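Side-chain contacts in amidohydrolase (Chromobacterium violaceum, PDB 2YB1), which hydrolyses nucleoside 3',5'-bisphosphates to nucleoside 5'-phosphates and orthophosphate, using three manganese ions in a PHP-family active site: residues A[98-101]-A[102-106]; A[130-133]-A[134-138]. All coordinates share one frame; numbering follows the deposited sequence.

Interaction 1: residues A[98-101]-A[102-106]. With AMP (adenosine monophosphate), chain E.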
# COMPACT_ATOMS: atom_id res chain seq x y z
N GLY A 98 5.67 15.84 6.23
CA GLY A 98 6.67 15.63 7.27
C GLY A 98 7.64 14.49 6.99
O GLY A 98 8.49 14.17 7.82
N ARG A 99 7.51 13.87 5.82
CA ARG A 99 8.25 12.65 5.52
C ARG A 99 9.78 12.87 5.48
O ARG A 99 10.53 12.12 6.10
CB ARG A 99 7.75 12.05 4.19
CG ARG A 99 7.85 10.56 4.10
CD ARG A 99 7.00 10.00 2.96
NE ARG A 99 5.93 9.12 3.43
CZ ARG A 99 6.11 7.97 4.08
NH1 ARG A 99 7.34 7.55 4.36
NH2 ARG A 99 5.06 7.25 4.46
N LEU A 100 10.23 13.90 4.76
CA LEU A 100 11.66 14.18 4.66
C LEU A 100 12.29 14.52 6.01
O LEU A 100 13.36 14.01 6.36
CB LEU A 100 11.92 15.33 3.66
CG LEU A 100 12.41 14.84 2.30
CD1 LEU A 100 12.37 15.96 1.26
CD2 LEU A 100 13.82 14.25 2.42
N GLU A 101 11.62 15.39 6.76
CA GLU A 101 12.04 15.77 8.11
C GLU A 101 12.20 14.53 9.01
O GLU A 101 13.21 14.35 9.68
CB GLU A 101 11.02 16.74 8.69
CG GLU A 101 11.15 17.05 10.17
CD GLU A 101 10.00 17.94 10.67
OE1 GLU A 101 8.82 17.64 10.36
OE2 GLU A 101 10.29 18.93 11.38
N ARG A 102 11.18 13.67 9.01
CA ARG A 102 11.21 12.44 9.79
C ARG A 102 12.39 11.56 9.39
O ARG A 102 13.04 10.93 10.24
CB ARG A 102 9.90 11.68 9.58
CG ARG A 102 9.82 10.27 10.15
CD ARG A 102 8.44 9.71 9.77
NE ARG A 102 8.17 8.32 10.17
CZ ARG A 102 8.20 7.29 9.33
NH1 ARG A 102 8.50 7.47 8.04
NH2 ARG A 102 7.91 6.07 9.78
N ALA A 103 12.67 11.52 8.09
CA ALA A 103 13.78 10.71 7.57
C ALA A 103 15.15 11.20 8.02
O ALA A 103 16.02 10.41 8.34
CB ALA A 103 13.72 10.61 6.04
N ARG A 104 15.35 12.52 8.02
CA ARG A 104 16.63 13.06 8.50
C ARG A 104 16.85 12.68 9.97
O ARG A 104 17.95 12.35 10.39
CB ARG A 104 16.69 14.58 8.31
CG ARG A 104 16.53 15.02 6.85
CD ARG A 104 16.72 16.53 6.71
NE ARG A 104 16.25 17.00 5.40
CZ ARG A 104 15.05 17.53 5.18
NH1 ARG A 104 14.19 17.67 6.19
NH2 ARG A 104 14.71 17.92 3.95
N GLN A 105 15.77 12.71 10.73
CA GLN A 105 15.78 12.32 12.14
C GLN A 105 16.04 10.81 12.32
O GLN A 105 16.78 10.41 13.23
CB GLN A 105 14.45 12.74 12.80
CG GLN A 105 14.29 14.27 12.88
CD GLN A 105 12.88 14.72 13.24
OE1 GLN A 105 11.95 13.91 13.33
NE2 GLN A 105 12.71 16.02 13.44
N MET A 106 15.45 9.98 11.47
CA MET A 106 15.70 8.54 11.50
C MET A 106 17.19 8.28 11.28
O MET A 106 17.80 7.45 11.96
CB MET A 106 14.86 7.81 10.44
CG MET A 106 13.34 7.81 10.71
SD MET A 106 12.45 6.74 9.55
CE MET A 106 12.33 7.76 8.09
P AMP E . 7.13 4.42 6.34
O1P AMP E . 6.90 4.18 7.81
O2P AMP E . 5.79 4.71 5.70
O3P AMP E . 8.24 5.43 6.15
O5' AMP E . 7.63 2.99 5.87
C5' AMP E . 6.78 1.86 5.94
C4' AMP E . 7.14 0.82 4.91
O4' AMP E . 8.25 0.04 5.39
C3' AMP E . 6.06 -0.21 4.61
O3' AMP E . 5.11 0.27 3.66
C2' AMP E . 6.85 -1.42 4.12
O2' AMP E . 7.17 -1.28 2.74
C1' AMP E . 8.14 -1.30 4.93
N9 AMP E . 8.14 -2.20 6.09
C8 AMP E . 7.62 -1.94 7.31
N7 AMP E . 7.78 -3.01 8.14
C5 AMP E . 8.41 -3.97 7.44
C6 AMP E . 8.90 -5.35 7.70
N6 AMP E . 8.73 -5.93 8.91
N1 AMP E . 9.51 -6.01 6.69
C2 AMP E . 9.69 -5.45 5.47
N3 AMP E . 9.27 -4.21 5.16
C4 AMP E . 8.64 -3.44 6.09
O HOH W 1 10.05 9.40 6.32
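Arg99 and Arg102, three residues apart at the start of helix 99-112, converge on the 5'-phosphate of AMP and share one of its oxygens. O3P accepts from Arg99 NH1 at 2.9 Å and from Arg102 NH1 at 2.8 Å, so the anion explains why these two nitrogens lie only 3.9 Å apart. The outer nitrogens then diverge: Arg99 NH2 reaches O2P with an N-H...O angle of 169°, while Arg102 NH2 takes O1P. Each guanidinium therefore presents an edge with two N-H groups, which fixes its rotation and leaves every terminal phosphate oxygen gripped. The chains get there differently. Arg102 is extended from CG to NE, with CG anti to the backbone N (chi1 171°), whereas Arg99 bends at chi3 (-117°) to swing its head round to the phosphate. A water donates to Arg99 O and accepts from Arg102 NH1 at 3.0 Å, tying the second arginine to the first turn. Met106 SD lies 4.2 Å above the centre of one face of the Arg102 guanidinium. On the outer side, Arg104, extended from CG to NE, runs slantwise across Leu100, with Leu100 C over one guanidinium face and NH2 3.8 Å from Leu100 CB. The backbone keeps i to i+4 helical bonds, from Arg102 N to Gly98 O through Gln105 N to Glu101 O. Leu100 and Ala103 pack against helix 118-123, and Arg102 and Met106 meet helix 134-143.

Interaction 2: residues A[130-133]-A[134-138]. With AMP (adenosine monophosphate), chain E.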
# COMPACT_ATOMS: atom_id res chain seq x y z
N GLU A 130 10.70 13.31 -1.29
CA GLU A 130 9.52 13.53 -0.46
C GLU A 130 8.83 12.23 -0.04
O GLU A 130 8.06 12.21 0.92
CB GLU A 130 8.52 14.43 -1.19
CG GLU A 130 9.11 15.74 -1.68
CD GLU A 130 9.08 16.85 -0.63
OE1 GLU A 130 8.74 16.56 0.54
OE2 GLU A 130 9.38 18.01 -0.99
N MET A 131 9.10 11.16 -0.78
CA MET A 131 8.50 9.84 -0.50
C MET A 131 9.40 8.94 0.35
O MET A 131 9.10 7.76 0.54
CB MET A 131 8.10 9.12 -1.79
CG MET A 131 6.95 9.79 -2.53
SD MET A 131 5.57 10.22 -1.45
CE MET A 131 5.36 8.82 -0.36
N ILE A 132 10.51 9.49 0.82
CA ILE A 132 11.51 8.72 1.57
C ILE A 132 10.86 7.89 2.70
O ILE A 132 10.06 8.40 3.49
CB ILE A 132 12.63 9.66 2.12
CG1 ILE A 132 13.72 8.86 2.84
CG2 ILE A 132 12.05 10.75 3.03
CD1 ILE A 132 14.63 8.02 1.93
N SER A 133 11.24 6.62 2.78
CA SER A 133 10.48 5.63 3.56
C SER A 133 11.42 4.73 4.36
O SER A 133 12.57 4.57 3.99
CB SER A 133 9.67 4.79 2.57
OG SER A 133 9.32 3.52 3.08
N ARG A 134 10.91 4.13 5.45
CA ARG A 134 11.66 3.10 6.18
C ARG A 134 12.13 2.00 5.23
O ARG A 134 13.14 1.35 5.49
CB ARG A 134 10.81 2.47 7.28
CG ARG A 134 10.53 3.40 8.47
CD ARG A 134 9.84 2.67 9.63
NE ARG A 134 8.42 2.42 9.35
CZ ARG A 134 7.70 1.46 9.91
NH1 ARG A 134 8.27 0.64 10.80
NH2 ARG A 134 6.42 1.32 9.60
N THR A 135 11.39 1.78 4.14
CA THR A 135 11.76 0.76 3.16
C THR A 135 13.11 1.06 2.54
O THR A 135 13.95 0.17 2.38
CB THR A 135 10.71 0.64 2.03
OG1 THR A 135 9.44 0.31 2.60
CG2 THR A 135 11.11 -0.44 1.02
N HIS A 136 13.33 2.33 2.19
CA HIS A 136 14.60 2.75 1.62
C HIS A 136 15.75 2.60 2.63
O HIS A 136 16.86 2.20 2.25
CB HIS A 136 14.52 4.18 1.11
CG HIS A 136 13.42 4.40 0.11
ND1 HIS A 136 12.38 5.27 0.33
CD2 HIS A 136 13.20 3.84 -1.10
CE1 HIS A 136 11.57 5.26 -0.71
NE2 HIS A 136 12.05 4.41 -1.60
N PHE A 137 15.49 2.92 3.90
CA PHE A 137 16.47 2.74 4.96
C PHE A 137 16.85 1.27 5.08
O PHE A 137 18.02 0.93 5.25
CB PHE A 137 15.94 3.24 6.32
CG PHE A 137 16.13 4.72 6.53
CD1 PHE A 137 15.27 5.64 5.93
CD2 PHE A 137 17.17 5.20 7.31
CE1 PHE A 137 15.46 7.01 6.11
CE2 PHE A 137 17.36 6.56 7.50
CZ PHE A 137 16.50 7.47 6.90
N ALA A 138 15.86 0.39 4.97
CA ALA A 138 16.11 -1.04 5.07
C ALA A 138 16.97 -1.54 3.91
O ALA A 138 17.89 -2.33 4.10
CB ALA A 138 14.79 -1.81 5.16
P AMP E . 7.13 4.42 6.34
O1P AMP E . 6.90 4.18 7.81
O2P AMP E . 5.79 4.71 5.70
O3P AMP E . 8.24 5.43 6.15
O5' AMP E . 7.63 2.99 5.87
C5' AMP E . 6.78 1.86 5.94
C4' AMP E . 7.14 0.82 4.91
O4' AMP E . 8.25 0.04 5.39
C3' AMP E . 6.06 -0.21 4.61
O3' AMP E . 5.11 0.27 3.66
C2' AMP E . 6.85 -1.42 4.12
O2' AMP E . 7.17 -1.28 2.74
C1' AMP E . 8.14 -1.30 4.93
N9 AMP E . 8.14 -2.20 6.09
C8 AMP E . 7.62 -1.94 7.31
N7 AMP E . 7.78 -3.01 8.14
C5 AMP E . 8.41 -3.97 7.44
C6 AMP E . 8.90 -5.35 7.70
N6 AMP E . 8.73 -5.93 8.91
N1 AMP E . 9.51 -6.01 6.69
C2 AMP E . 9.69 -5.45 5.47
N3 AMP E . 9.27 -4.21 5.16
C4 AMP E . 8.64 -3.44 6.09
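Ser133 caps the start of helix 134-143 through contacts with Thr135 and His136, and the first turn of that helix faces AMP. Arg134 holds the 5'-phosphate by its backbone N, which donates to O3P at 3.1 Å, and by NE, which donates to O1P at 2.8 Å with an N-H...O angle of 167°; a weak third bond runs from NH2 to O1P. A bend at chi3 (-75°) turns the guanidinium edge to the phosphate, and adenine C8 lies over one face, displaced toward its rim, 4.0 Å above the plane. Thr135 OG1 stands 2.8 Å from the ribose O2' and also bonds to Asp14, a manganese ligand. Behind this shell is a capping box. Ser133, the N-cap, accepts from Thr135 N through OG at 2.9 Å, and His136 ND1 accepts, weakly, from Ser133 N, which lies in the plane of the ring. Phosphate at the helix N-terminus is consistent with added stabilisation from the helix dipole. Further back, Ile132 CD1 packs 3.9 Å from His136 ND1, and its CG1 meets Phe137 CE1 at 4.1 Å. Phe137 sets its ring edge toward Ser133 O. Arg134 NH1 is held by Leu158 O, and His136 NE2 bonds weakly to Ser13 O.

Both interactions sit at the beginnings of helices that converge on one phosphate, their centres 9 Å apart. Interaction 1 is partly buried: its arginines face the pocket while Glu101, Arg104 and Gln105 lie exposed. Interaction 2 is buried, and its chemistry shifts from long charged arms to a backbone N-H at the helix start, one arginine and a hydroxyl near the ribose, beside a serine cap. The two are joined directly, since Arg99 NH1 probably donates to Ile132 O at 3.0 Å, and Ala103 O packs 3.3 Å from Phe137 CZ. Arg102 NH2 and Arg134 NE approach to 3.7 Å because both bind O1P, which each helix reaches with one arginine.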